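Local structure of sulfite reductase [ferredoxin] (1ZJ8) at residues C478-I481 with Q482-D485; S416-H420 with W421-L425; E551-A554 with Q555-R559. The protein reduces sulfite to sulfide with electrons from ferredoxin, using a siroheme and a [4Fe-4S] cluster, probably for the biosynthesis of sulfur-containing amino acids and cofactors. All coordinates share one frame; numbering follows the deposited sequence.

Interaction 1 (C478-I481 with Q482-D485); sequences CARI and QIAD. With SRM (siroheme), chain E.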
ATOM      1  N   CYS A 478       7.318  -3.056   1.350  1.00 37.02           N
ATOM      2  CA  CYS A 478       5.922  -2.997   0.901  1.00 36.99           C
ATOM      3  C   CYS A 478       4.898  -3.021   2.010  1.00 36.78           C
ATOM      4  O   CYS A 478       3.798  -2.504   1.844  1.00 36.35           O
ATOM      5  CB  CYS A 478       5.606  -4.186   0.001  1.00 37.37           C
ATOM      6  SG  CYS A 478       6.446  -4.180  -1.626  1.00 40.97           S
ATOM      7  N   ALA A 479       5.241  -3.693   3.111  1.00 36.93           N
ATOM      8  CA  ALA A 479       4.387  -3.764   4.288  1.00 36.71           C
ATOM      9  C   ALA A 479       4.941  -2.854   5.361  1.00 36.81           C
ATOM     10  O   ALA A 479       4.706  -3.079   6.541  1.00 36.97           O
ATOM     11  CB  ALA A 479       4.281  -5.195   4.794  1.00 36.56           C
ATOM     12  N   ARG A 480       5.681  -1.825   4.946  1.00 36.97           N
ATOM     13  CA  ARG A 480       6.076  -0.724   5.826  1.00 36.90           C
ATOM     14  C   ARG A 480       6.887  -1.147   7.066  1.00 36.61           C
ATOM     15  O   ARG A 480       6.405  -1.089   8.187  1.00 36.57           O
ATOM     16  CB  ARG A 480       4.820   0.102   6.197  1.00 37.27           C
ATOM     17  CG  ARG A 480       4.461   1.204   5.142  1.00 38.17           C
ATOM     18  CD  ARG A 480       3.168   0.996   4.367  1.00 38.56           C
ATOM     19  NE  ARG A 480       2.003   1.379   5.155  1.00 38.22           N
ATOM     20  CZ  ARG A 480       0.751   1.415   4.703  1.00 38.72           C
ATOM     21  NH1 ARG A 480       0.450   1.111   3.438  1.00 37.97           N
ATOM     22  NH2 ARG A 480      -0.214   1.765   5.540  1.00 39.94           N
ATOM     23  N   ILE A 481       8.139  -1.538   6.831  1.00 36.89           N
ATOM     24  CA  ILE A 481       9.082  -1.986   7.874  1.00 36.99           C
ATOM     25  C   ILE A 481       9.387  -0.934   8.955  1.00 37.08           C
ATOM     26  O   ILE A 481       9.378  -1.214  10.169  1.00 37.04           O
ATOM     27  CB  ILE A 481      10.468  -2.319   7.252  1.00 37.17           C
ATOM     28  CG1 ILE A 481      10.365  -3.401   6.184  1.00 37.30           C
ATOM     29  CG2 ILE A 481      11.463  -2.763   8.351  1.00 37.65           C
ATOM     30  CD1 ILE A 481      11.555  -3.482   5.279  1.00 36.96           C
ATOM     31  N   GLN A 482       9.684   0.275   8.495  1.00 37.10           N
ATOM     32  CA  GLN A 482      10.350   1.256   9.333  1.00 37.12           C
ATOM     33  C   GLN A 482       9.366   2.023  10.166  1.00 37.22           C
ATOM     34  O   GLN A 482       9.767   2.891  10.940  1.00 37.51           O
ATOM     35  CB  GLN A 482      11.192   2.237   8.494  1.00 37.11           C
ATOM     36  CG  GLN A 482      12.255   1.598   7.585  1.00 35.66           C
ATOM     37  CD  GLN A 482      11.694   1.185   6.244  1.00 35.01           C
ATOM     38  OE1 GLN A 482      10.491   0.952   6.112  1.00 33.79           O
ATOM     39  NE2 GLN A 482      12.560   1.103   5.232  1.00 35.25           N
ATOM     40  N   ILE A 483       8.082   1.723  10.021  1.00 37.41           N
ATOM     41  CA  ILE A 483       7.069   2.479  10.750  1.00 37.57           C
ATOM     42  C   ILE A 483       6.174   1.551  11.553  1.00 37.94           C
ATOM     43  O   ILE A 483       4.989   1.820  11.716  1.00 38.91           O
ATOM     44  CB  ILE A 483       6.265   3.392   9.789  1.00 37.37           C
ATOM     45  CG1 ILE A 483       5.531   2.571   8.723  1.00 36.94           C
ATOM     46  CG2 ILE A 483       7.196   4.387   9.119  1.00 36.76           C
ATOM     47  CD1 ILE A 483       4.824   3.407   7.707  1.00 37.20           C
ATOM     48  N   ALA A 484       6.752   0.467  12.057  1.00 38.08           N
ATOM     49  CA  ALA A 484       6.034  -0.496  12.888  1.00 38.04           C
ATOM     50  C   ALA A 484       6.689  -0.454  14.221  1.00 38.17           C
ATOM     51  O   ALA A 484       7.857  -0.136  14.303  1.00 38.56           O
ATOM     52  CB  ALA A 484       6.169  -1.890  12.315  1.00 38.10           C
ATOM     53  N   ASP A 485       5.945  -0.770  15.270  1.00 38.52           N
ATOM     54  CA  ASP A 485       6.558  -0.976  16.565  1.00 38.87           C
ATOM     55  C   ASP A 485       7.548  -2.134  16.433  1.00 38.88           C
ATOM     56  O   ASP A 485       8.683  -2.006  16.879  1.00 39.16           O
ATOM     57  CB  ASP A 485       5.502  -1.225  17.642  1.00 39.09           C
ATOM     58  CG  ASP A 485       4.664   0.019  17.940  1.00 40.50           C
ATOM     59  OD1 ASP A 485       5.148   1.165  17.720  1.00 40.64           O
ATOM     60  OD2 ASP A 485       3.501  -0.163  18.375  1.00 42.66           O
TER
HETATM   61 FE   SRM E 557       5.157  -2.787  -3.602  1.00 36.68          FE
HETATM   62  CHA SRM E 557       7.437  -4.034  -5.819  1.00 39.33           C
HETATM   63  CHB SRM E 557       3.822  -5.841  -3.278  1.00 37.03           C
HETATM   64  CHC SRM E 557       2.958  -1.583  -1.526  1.00 31.66           C
HETATM   65  CHD SRM E 557       7.569  -0.686  -2.298  1.00 36.19           C
HETATM   66  NA  SRM E 557       5.425  -4.534  -4.537  1.00 38.55           N
HETATM   67  C1A SRM E 557       6.317  -4.833  -5.507  1.00 39.78           C
HETATM   68  C2A SRM E 557       6.014  -6.108  -6.234  1.00 40.69           C
HETATM   69  CMA SRM E 557       5.291  -5.799  -7.509  1.00 40.05           C
HETATM   70  CDA SRM E 557       7.227  -6.978  -6.412  1.00 42.56           C
HETATM   71  CEA SRM E 557       7.897  -7.051  -7.747  1.00 44.84           C
HETATM   72  O3A SRM E 557       8.391  -6.022  -8.220  1.00 47.29           O
HETATM   73  O4A SRM E 557       7.954  -8.118  -8.376  1.00 46.66           O
HETATM   74  C3A SRM E 557       5.112  -6.769  -5.248  1.00 40.44           C
HETATM   75  CAA SRM E 557       3.973  -7.517  -5.853  1.00 40.25           C
HETATM   76  CBA SRM E 557       4.526  -8.905  -6.035  1.00 41.43           C
HETATM   77  CCA SRM E 557       3.449  -9.931  -5.896  1.00 42.67           C
HETATM   78  O1A SRM E 557       2.583  -9.781  -5.006  1.00 41.33           O
HETATM   79  O2A SRM E 557       3.439 -10.899  -6.694  1.00 43.03           O
HETATM   80  C4A SRM E 557       4.747  -5.665  -4.315  1.00 39.08           C
HETATM   81  NB  SRM E 557       3.581  -3.557  -2.714  1.00 35.16           N
HETATM   82  C1B SRM E 557       3.106  -4.803  -2.688  1.00 34.63           C
HETATM   83  C2B SRM E 557       1.774  -4.965  -2.011  1.00 33.18           C
HETATM   84  CMB SRM E 557       0.843  -5.929  -2.691  1.00 32.44           C
HETATM   85  CDB SRM E 557       2.038  -5.467  -0.630  1.00 33.03           C
HETATM   86  CEB SRM E 557       0.873  -5.727   0.257  1.00 33.40           C
HETATM   87  O3B SRM E 557       0.554  -6.878   0.626  1.00 33.18           O
HETATM   88  O4B SRM E 557       0.221  -4.746   0.614  1.00 34.85           O
HETATM   89  C3B SRM E 557       1.330  -3.519  -1.998  1.00 32.49           C
HETATM   90  CAB SRM E 557       0.608  -3.164  -3.271  1.00 32.29           C
HETATM   91  CBB SRM E 557      -0.330  -2.011  -3.082  1.00 31.87           C
HETATM   92  CCB SRM E 557      -0.851  -1.541  -4.409  1.00 31.13           C
HETATM   93  O1B SRM E 557      -1.986  -1.833  -4.779  1.00 31.81           O
HETATM   94  O2B SRM E 557      -0.171  -0.831  -5.143  1.00 33.57           O
HETATM   95  C4B SRM E 557       2.665  -2.830  -2.080  1.00 33.82           C
HETATM   96  NC  SRM E 557       5.276  -1.524  -2.144  1.00 33.63           N
HETATM   97  C1C SRM E 557       4.216  -0.998  -1.497  1.00 31.18           C
HETATM   98  C2C SRM E 557       4.562  -0.077  -0.518  1.00 32.91           C
HETATM   99  CDC SRM E 557       3.729   0.517   0.569  1.00 33.13           C
HETATM  100  CEC SRM E 557       2.917   1.731   0.339  1.00 32.44           C
HETATM  101  O3C SRM E 557       2.770   2.177  -0.822  1.00 31.81           O
HETATM  102  O4C SRM E 557       2.431   2.252   1.353  1.00 32.69           O
HETATM  103  C3C SRM E 557       5.894   0.113  -0.735  1.00 33.32           C
HETATM  104  CAC SRM E 557       6.638   1.075   0.131  1.00 33.48           C
HETATM  105  CBC SRM E 557       6.392   2.564   0.008  1.00 32.83           C
HETATM  106  CCC SRM E 557       7.161   3.089  -1.191  1.00 32.31           C
HETATM  107  O1C SRM E 557       6.798   2.798  -2.363  1.00 28.39           O
HETATM  108  O2C SRM E 557       8.174   3.794  -0.950  1.00 31.62           O
HETATM  109  C4C SRM E 557       6.289  -0.713  -1.756  1.00 34.77           C
HETATM  110  ND  SRM E 557       6.996  -2.197  -4.206  1.00 37.36           N
HETATM  111  C1D SRM E 557       7.826  -1.495  -3.419  1.00 37.00           C
HETATM  112  C2D SRM E 557       9.147  -1.676  -3.871  1.00 38.32           C
HETATM  113  CAD SRM E 557      10.229  -0.628  -3.684  1.00 37.48           C
HETATM  114  CBD SRM E 557      10.441   0.384  -4.766  1.00 39.18           C
HETATM  115  CCD SRM E 557      11.391   1.540  -4.636  1.00 40.36           C
HETATM  116  O1D SRM E 557      10.887   2.686  -4.633  1.00 41.96           O
HETATM  117  O2D SRM E 557      12.633   1.360  -4.529  1.00 37.19           O
HETATM  118  C3D SRM E 557       9.074  -2.520  -4.967  1.00 37.58           C
HETATM  119  CDD SRM E 557      10.127  -2.645  -6.034  1.00 38.97           C
HETATM  120  CED SRM E 557      10.317  -1.618  -7.129  1.00 39.54           C
HETATM  121  O3D SRM E 557       9.474  -0.748  -7.345  1.00 39.68           O
HETATM  122  O4D SRM E 557      11.331  -1.622  -7.841  1.00 38.84           O
HETATM  123  C4D SRM E 557       7.739  -2.832  -5.164  1.00 38.45           C
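Arg-480 and Ile-483 touch in a buried local turn of the loop that joins strand 469-472 to strand 486-494, beside the siroheme. Their chains cross at an angle, Ile-483 CD1 lying 3.4 Å from Arg-480 CG. With a chi1 of 61°, Ile-483 sets CG1 between its own backbone N and carbonyl carbon, which brings the CD1 methyl back against the stem of the arginine. Beyond that stem the Arg-480 chain bends twice and carries its guanidinium to the cofactor, where NH1 makes a weak bond to siroheme O4C (3.1 Å, 128°). The same group bonds to the backbone oxygens of Pro-388 and Asp-140 and has a cation-pi contact with Tyr-389, so its rotation is fixed from several directions. Earlier in the same loop sits Cys-478, last of the four cluster cysteines, in the Cys-x3-Cys motif it forms with Cys-474, a signature of sulfite and nitrite reductases. Its SG binds an iron of the cluster and stands 2.7 Å from siroheme FE, consistent with the bridging thiolate of this family. Gln-482 folds back at chi2 and lays OE1 3.5 Å from Ile-481 CB; that oxygen is bonded to Ser-477 OG, which also receives Ile-481 N.

Interaction 2 (S416-H420 with W421-L425); sequences SRPSH and WRRNL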
ATOM      1  N   SER A 416     -14.744  -8.196  13.364  1.00 33.00           N
ATOM      2  CA  SER A 416     -14.878  -6.784  13.704  1.00 33.03           C
ATOM      3  C   SER A 416     -14.337  -6.486  15.103  1.00 33.01           C
ATOM      4  O   SER A 416     -14.097  -5.321  15.467  1.00 32.43           O
ATOM      5  CB  SER A 416     -16.327  -6.374  13.594  1.00 32.48           C
ATOM      6  OG  SER A 416     -17.136  -7.317  14.237  1.00 31.85           O
ATOM      7  N   ARG A 417     -14.140  -7.546  15.879  1.00 33.65           N
ATOM      8  CA  ARG A 417     -13.489  -7.460  17.187  1.00 34.43           C
ATOM      9  C   ARG A 417     -12.294  -8.403  17.227  1.00 33.89           C
ATOM     10  O   ARG A 417     -12.311  -9.430  17.910  1.00 34.07           O
ATOM     11  CB  ARG A 417     -14.445  -7.831  18.306  1.00 34.89           C
ATOM     12  CG  ARG A 417     -15.632  -6.881  18.520  1.00 37.71           C
ATOM     13  CD  ARG A 417     -16.589  -7.564  19.488  1.00 38.23           C
ATOM     14  NE  ARG A 417     -17.886  -6.925  19.716  1.00 40.95           N
ATOM     15  CZ  ARG A 417     -18.832  -7.460  20.512  1.00 43.42           C
ATOM     16  NH1 ARG A 417     -18.608  -8.627  21.136  1.00 45.33           N
ATOM     17  NH2 ARG A 417     -20.009  -6.851  20.696  1.00 43.81           N
ATOM     18  N   PRO A 418     -11.240  -8.062  16.490  1.00 33.36           N
ATOM     19  CA  PRO A 418     -10.081  -8.934  16.520  1.00 33.22           C
ATOM     20  C   PRO A 418      -9.217  -8.683  17.736  1.00 32.85           C
ATOM     21  O   PRO A 418      -9.339  -7.654  18.384  1.00 32.57           O
ATOM     22  CB  PRO A 418      -9.318  -8.538  15.261  1.00 32.84           C
ATOM     23  CG  PRO A 418      -9.638  -7.080  15.110  1.00 33.31           C
ATOM     24  CD  PRO A 418     -11.039  -6.896  15.610  1.00 33.17           C
ATOM     25  N   SER A 419      -8.330  -9.626  18.014  1.00 32.93           N
ATOM     26  CA  SER A 419      -7.264  -9.427  18.977  1.00 33.32           C
ATOM     27  C   SER A 419      -6.317  -8.365  18.433  1.00 33.29           C
ATOM     28  O   SER A 419      -6.294  -8.110  17.226  1.00 33.05           O
ATOM     29  CB  SER A 419      -6.498 -10.739  19.215  1.00 33.32           C
ATOM     30  OG  SER A 419      -5.618 -11.030  18.133  1.00 34.06           O
ATOM     31  N   HIS A 420      -5.564  -7.747  19.337  1.00 33.78           N
ATOM     32  CA  HIS A 420      -4.510  -6.784  19.002  1.00 34.53           C
ATOM     33  C   HIS A 420      -3.692  -7.243  17.823  1.00 34.17           C
ATOM     34  O   HIS A 420      -3.467  -6.509  16.853  1.00 33.39           O
ATOM     35  CB  HIS A 420      -3.527  -6.663  20.185  1.00 36.01           C
ATOM     36  CG  HIS A 420      -4.117  -6.004  21.379  1.00 39.46           C
ATOM     37  ND1 HIS A 420      -4.084  -4.633  21.561  1.00 45.16           N
ATOM     38  CD2 HIS A 420      -4.806  -6.514  22.428  1.00 43.38           C
ATOM     39  CE1 HIS A 420      -4.717  -4.328  22.684  1.00 45.74           C
ATOM     40  NE2 HIS A 420      -5.165  -5.452  23.229  1.00 46.76           N
ATOM     41  N   TRP A 421      -3.243  -8.489  17.959  1.00 34.11           N
ATOM     42  CA  TRP A 421      -2.310  -9.132  17.043  1.00 34.14           C
ATOM     43  C   TRP A 421      -2.866  -9.255  15.663  1.00 33.65           C
ATOM     44  O   TRP A 421      -2.219  -8.874  14.702  1.00 33.60           O
ATOM     45  CB  TRP A 421      -1.940 -10.530  17.555  1.00 35.05           C
ATOM     46  CG  TRP A 421      -1.380 -10.411  18.899  1.00 36.18           C
ATOM     47  CD1 TRP A 421      -1.936 -10.837  20.072  1.00 36.66           C
ATOM     48  CD2 TRP A 421      -0.190  -9.709  19.245  1.00 36.90           C
ATOM     49  NE1 TRP A 421      -1.135 -10.477  21.126  1.00 36.58           N
ATOM     50  CE2 TRP A 421      -0.061  -9.777  20.647  1.00 36.18           C
ATOM     51  CE3 TRP A 421       0.782  -9.022  18.498  1.00 36.32           C
ATOM     52  CZ2 TRP A 421       0.991  -9.193  21.319  1.00 36.13           C
ATOM     53  CZ3 TRP A 421       1.843  -8.459  19.160  1.00 36.24           C
ATOM     54  CH2 TRP A 421       1.940  -8.546  20.564  1.00 37.00           C
ATOM     55  N   ARG A 422      -4.067  -9.797  15.559  1.00 33.25           N
ATOM     56  CA  ARG A 422      -4.710  -9.926  14.250  1.00 33.28           C
ATOM     57  C   ARG A 422      -5.020  -8.563  13.641  1.00 32.10           C
ATOM     58  O   ARG A 422      -4.971  -8.373  12.434  1.00 31.98           O
ATOM     59  CB  ARG A 422      -6.001 -10.699  14.397  1.00 33.20           C
ATOM     60  CG  ARG A 422      -6.673 -11.067  13.104  1.00 33.39           C
ATOM     61  CD  ARG A 422      -8.110 -11.423  13.404  1.00 34.92           C
ATOM     62  NE  ARG A 422      -8.551 -12.609  12.687  1.00 36.68           N
ATOM     63  CZ  ARG A 422      -8.167 -13.852  12.977  1.00 37.61           C
ATOM     64  NH1 ARG A 422      -7.330 -14.120  13.995  1.00 36.52           N
ATOM     65  NH2 ARG A 422      -8.645 -14.843  12.233  1.00 38.70           N
ATOM     66  N   ARG A 423      -5.382  -7.638  14.508  1.00 31.31           N
ATOM     67  CA  ARG A 423      -5.746  -6.318  14.108  1.00 30.90           C
ATOM     68  C   ARG A 423      -4.584  -5.559  13.540  1.00 30.05           C
ATOM     69  O   ARG A 423      -4.700  -4.918  12.514  1.00 29.70           O
ATOM     70  CB  ARG A 423      -6.251  -5.560  15.324  1.00 30.98           C
ATOM     71  CG  ARG A 423      -6.491  -4.124  15.006  1.00 31.85           C
ATOM     72  CD  ARG A 423      -7.451  -3.560  15.934  1.00 32.66           C
ATOM     73  NE  ARG A 423      -7.718  -2.175  15.624  1.00 33.24           N
ATOM     74  CZ  ARG A 423      -8.583  -1.444  16.304  1.00 34.11           C
ATOM     75  NH1 ARG A 423      -9.223  -1.958  17.350  1.00 35.14           N
ATOM     76  NH2 ARG A 423      -8.783  -0.186  15.963  1.00 34.13           N
ATOM     77  N   ASN A 424      -3.465  -5.623  14.236  1.00 29.79           N
ATOM     78  CA  ASN A 424      -2.362  -4.709  13.973  1.00 29.83           C
ATOM     79  C   ASN A 424      -1.197  -5.263  13.154  1.00 29.63           C
ATOM     80  O   ASN A 424      -0.193  -4.595  13.001  1.00 29.79           O
ATOM     81  CB  ASN A 424      -1.852  -4.154  15.307  1.00 29.52           C
ATOM     82  CG  ASN A 424      -2.877  -3.318  15.996  1.00 28.21           C
ATOM     83  OD1 ASN A 424      -3.437  -2.433  15.395  1.00 27.16           O
ATOM     84  ND2 ASN A 424      -3.154  -3.610  17.251  1.00 29.25           N
ATOM     85  N   LEU A 425      -1.334  -6.452  12.600  1.00 29.68           N
ATOM     86  CA  LEU A 425      -0.236  -7.050  11.868  1.00 30.14           C
ATOM     87  C   LEU A 425      -0.423  -6.825  10.368  1.00 30.40           C
ATOM     88  O   LEU A 425      -1.511  -6.964   9.834  1.00 30.64           O
ATOM     89  CB  LEU A 425      -0.112  -8.554  12.189  1.00 30.00           C
ATOM     90  CG  LEU A 425       0.978  -9.328  11.409  1.00 30.26           C
ATOM     91  CD1 LEU A 425       1.563 -10.448  12.226  1.00 31.18           C
ATOM     92  CD2 LEU A 425       0.502  -9.892  10.050  1.00 30.21           C
TER
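Ser-419 stands just ahead of the short helix 420-424 and caps it: its OG accepts the backbone N-H of Arg-422 in an almost straight bond (3.2 Å, 175°). The first torsion of the serine, chi1 76°, swings the hydroxyl between its own backbone N and carbonyl carbon, and from there it reaches forward over the first turn. The tight part of the contact is this turn. Arg-423 N bonds to Ser-419 O at 2.9 Å, arriving nearly along the C=O axis, and Asn-424 N bonds to His-420 O at 2.8 Å with the donor tilted 18° from the carbonyl plane. Trp-421 is the buried residue here; its indole, with His-420 CB over one face, packs on Leu-452 of helix 442-455 and on Val-469. The other side is looser and partly open to solvent. There the Pro-418 ring leans on the aliphatic parts of two arginines, with CB 3.6 Å from Arg-422 CD and CG 3.7 Å from Arg-423 CB, while both guanidinium groups head away from the loop. Arg-422 NH1 forms a salt bridge with Glu-453, and Arg-423 NE one with Asp-341. Glu-453 OE2 also bonds to Ser-419 OG, so one carboxylate holds both the capping serine and the arginine whose backbone N-H that serine caps. Sharing the glutamate probably polarises the serine hydroxyl and strengthens it as an acceptor at the helix start, tying the cap to helix 442-455 by charge as well as by packing.

Interaction 3 (E551-A554 with Q555-R559); sequences ERFA and QWVIR
Glu-551 stretches across the side chain of Gln-555, its CG 3.8 Å from Gln-555 OE1, and carries its carboxylate on to the guanidinium of Arg-559. The two charged groups come from opposite directions with their planes only 16° apart: OE1 makes a salt bridge to Arg-559 NH2 at 2.8 Å, and OE2 lies 2.9 Å from Arg-559 NH1. With CG anti to the backbone N (chi1 -163°) and the next torsion also extended, the glutamate has this span. Its OE1 also sits at the edge of the Trp-556 indole, close to the ring plane, and takes a weak bond from Ser-548 N, so a buried carboxylate has several polar neighbours. On another side of the helix Phe-553 meets Trp-556 and Val-557. The two rings are inclined to each other, centroids 5.9 Å apart, and Phe-553 CE2 touches Val-557 CG2 at 3.7 Å; Phe-543 of helix 532-545 meets both rings, edge-to-face in the case of Phe-553. The backbone is gripped at Arg-552 O, which accepts Trp-556 N at 3.2 Å in the carbonyl plane. With Arg-552 at the N-cap, 553-559 is a short, largely amphipathic helix: Phe-553, Trp-556 and Val-557 are buried, Ile-558 and Arg-559 exposed.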
ATOM      1  N   GLU A 551       2.811   3.898  29.196  1.00 62.69           N
ATOM      2  CA  GLU A 551       3.851   4.158  28.195  1.00 62.19           C
ATOM      3  C   GLU A 551       3.613   3.370  26.918  1.00 61.60           C
ATOM      4  O   GLU A 551       3.290   2.188  26.961  1.00 61.91           O
ATOM      5  CB  GLU A 551       5.242   3.818  28.734  1.00 62.12           C
ATOM      6  CG  GLU A 551       6.362   4.440  27.898  1.00 62.33           C
ATOM      7  CD  GLU A 551       7.751   3.968  28.286  1.00 62.25           C
ATOM      8  OE1 GLU A 551       7.866   2.942  28.989  1.00 62.52           O
ATOM      9  OE2 GLU A 551       8.734   4.625  27.872  1.00 62.31           O
ATOM     10  N   ARG A 552       3.799   4.018  25.780  1.00 60.81           N
ATOM     11  CA  ARG A 552       3.724   3.326  24.491  1.00 60.35           C
ATOM     12  C   ARG A 552       4.999   2.530  24.211  1.00 59.15           C
ATOM     13  O   ARG A 552       6.062   2.813  24.756  1.00 58.89           O
ATOM     14  CB  ARG A 552       3.440   4.315  23.347  1.00 60.41           C
ATOM     15  CG  ARG A 552       1.936   4.629  23.161  1.00 61.59           C
ATOM     16  CD  ARG A 552       1.682   5.880  22.314  1.00 62.47           C
ATOM     17  NE  ARG A 552       2.630   6.005  21.191  1.00 64.77           N
ATOM     18  CZ  ARG A 552       3.491   7.015  20.986  1.00 64.86           C
ATOM     19  NH1 ARG A 552       3.548   8.054  21.826  1.00 64.50           N
ATOM     20  NH2 ARG A 552       4.299   6.994  19.911  1.00 64.19           N
ATOM     21  N   PHE A 553       4.864   1.518  23.364  1.00 57.95           N
ATOM     22  CA  PHE A 553       5.970   0.651  22.977  1.00 57.55           C
ATOM     23  C   PHE A 553       7.129   1.424  22.312  1.00 56.95           C
ATOM     24  O   PHE A 553       8.302   1.196  22.633  1.00 56.40           O
ATOM     25  CB  PHE A 553       5.451  -0.455  22.045  1.00 56.63           C
ATOM     26  CG  PHE A 553       6.433  -1.544  21.815  1.00 56.76           C
ATOM     27  CD1 PHE A 553       6.487  -2.631  22.665  1.00 56.19           C
ATOM     28  CD2 PHE A 553       7.324  -1.479  20.759  1.00 55.13           C
ATOM     29  CE1 PHE A 553       7.417  -3.637  22.460  1.00 55.75           C
ATOM     30  CE2 PHE A 553       8.244  -2.472  20.552  1.00 54.54           C
ATOM     31  CZ  PHE A 553       8.293  -3.552  21.406  1.00 55.28           C
ATOM     32  N   ALA A 554       6.794   2.340  21.400  1.00 56.81           N
ATOM     33  CA  ALA A 554       7.802   3.158  20.697  1.00 56.88           C
ATOM     34  C   ALA A 554       8.615   4.060  21.638  1.00 56.93           C
ATOM     35  O   ALA A 554       9.752   4.428  21.332  1.00 57.00           O
ATOM     36  CB  ALA A 554       7.150   3.995  19.605  1.00 56.55           C
ATOM     37  N   GLN A 555       8.038   4.408  22.784  1.00 57.22           N
ATOM     38  CA  GLN A 555       8.752   5.163  23.810  1.00 57.53           C
ATOM     39  C   GLN A 555       9.674   4.302  24.679  1.00 57.63           C
ATOM     40  O   GLN A 555      10.793   4.702  24.958  1.00 57.40           O
ATOM     41  CB  GLN A 555       7.771   5.936  24.682  1.00 57.57           C
ATOM     42  CG  GLN A 555       7.193   7.134  23.957  1.00 58.00           C
ATOM     43  CD  GLN A 555       6.077   7.795  24.721  1.00 58.13           C
ATOM     44  OE1 GLN A 555       5.977   7.670  25.951  1.00 58.48           O
ATOM     45  NE2 GLN A 555       5.215   8.502  23.994  1.00 58.94           N
ATOM     46  N   TRP A 556       9.213   3.131  25.104  1.00 57.93           N
ATOM     47  CA  TRP A 556      10.038   2.223  25.906  1.00 58.41           C
ATOM     48  C   TRP A 556      11.306   1.765  25.148  1.00 58.81           C
ATOM     49  O   TRP A 556      12.341   1.453  25.743  1.00 58.97           O
ATOM     50  CB  TRP A 556       9.182   1.030  26.348  1.00 58.32           C
ATOM     51  CG  TRP A 556       9.951   0.010  27.053  1.00 58.19           C
ATOM     52  CD1 TRP A 556      10.432   0.088  28.319  1.00 58.14           C
ATOM     53  CD2 TRP A 556      10.379  -1.247  26.527  1.00 57.93           C
ATOM     54  NE1 TRP A 556      11.131  -1.054  28.627  1.00 58.66           N
ATOM     55  CE2 TRP A 556      11.116  -1.893  27.543  1.00 58.60           C
ATOM     56  CE3 TRP A 556      10.204  -1.898  25.299  1.00 58.14           C
ATOM     57  CZ2 TRP A 556      11.682  -3.168  27.372  1.00 58.39           C
ATOM     58  CZ3 TRP A 556      10.767  -3.163  25.124  1.00 58.29           C
ATOM     59  CH2 TRP A 556      11.500  -3.783  26.157  1.00 58.38           C
ATOM     60  N   VAL A 557      11.212   1.763  23.826  1.00 59.60           N
ATOM     61  CA  VAL A 557      12.297   1.390  22.935  1.00 60.37           C
ATOM     62  C   VAL A 557      13.431   2.437  22.944  1.00 61.29           C
ATOM     63  O   VAL A 557      14.561   2.147  22.533  1.00 61.28           O
ATOM     64  CB  VAL A 557      11.703   1.173  21.502  1.00 60.02           C
ATOM     65  CG1 VAL A 557      12.762   1.009  20.452  1.00 60.17           C
ATOM     66  CG2 VAL A 557      10.802  -0.035  21.500  1.00 59.93           C
ATOM     67  N   ILE A 558      13.152   3.642  23.435  1.00 62.48           N
ATOM     68  CA  ILE A 558      14.211   4.631  23.602  1.00 63.35           C
ATOM     69  C   ILE A 558      15.254   4.152  24.628  1.00 63.96           C
ATOM     70  O   ILE A 558      16.453   4.278  24.384  1.00 63.87           O
ATOM     71  CB  ILE A 558      13.664   6.049  23.975  1.00 63.66           C
ATOM     72  CG1 ILE A 558      13.129   6.079  25.442  1.00 64.31           C
ATOM     73  CG2 ILE A 558      12.685   6.528  22.870  1.00 63.54           C
ATOM     74  CD1 ILE A 558      12.045   7.182  25.769  1.00 63.87           C
ATOM     75  N   ARG A 559      14.810   3.552  25.733  1.00 64.71           N
ATOM     76  CA  ARG A 559      15.668   3.438  26.911  1.00 65.43           C
ATOM     77  C   ARG A 559      16.088   2.035  27.368  1.00 66.09           C
ATOM     78  O   ARG A 559      17.196   1.871  27.879  1.00 66.58           O
ATOM     79  CB  ARG A 559      15.018   4.187  28.075  1.00 65.46           C
ATOM     80  CG  ARG A 559      13.626   3.714  28.439  1.00 65.38           C
ATOM     81  CD  ARG A 559      13.418   3.880  29.916  1.00 65.38           C
ATOM     82  NE  ARG A 559      12.212   3.218  30.388  1.00 65.77           N
ATOM     83  CZ  ARG A 559      10.991   3.749  30.372  1.00 65.80           C
ATOM     84  NH1 ARG A 559      10.785   4.972  29.877  1.00 65.29           N
ATOM     85  NH2 ARG A 559       9.969   3.037  30.849  1.00 65.01           N
TER

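Interaction 1 is the core contact, buried beside the cofactors; interaction 2 lies at the surface, and interaction 3 is partly buried near the chain's end. All three adjoin the mixed sheet of strands 425-427, 469-472, 486-494, 500-508 and 520-528: interaction 2 leads into one of its edge strands, 425-427, interaction 1 occupies the connection between 469-472 and 486-494, and in interaction 3 Val-557 O accepts from Arg-520 NH1 of strand 520-528. Interactions 1 and 3 touch directly, Asp-485 CB lying 3.6 Å from Phe-553 CD2, whereas interaction 2 stays about 7 Å from interaction 1 at the nearest atoms. Metal ligation and cofactor bonding mark interaction 1; helix starts and carboxylate–arginine pairs mark the other two, with an aromatic cluster added in interaction 3.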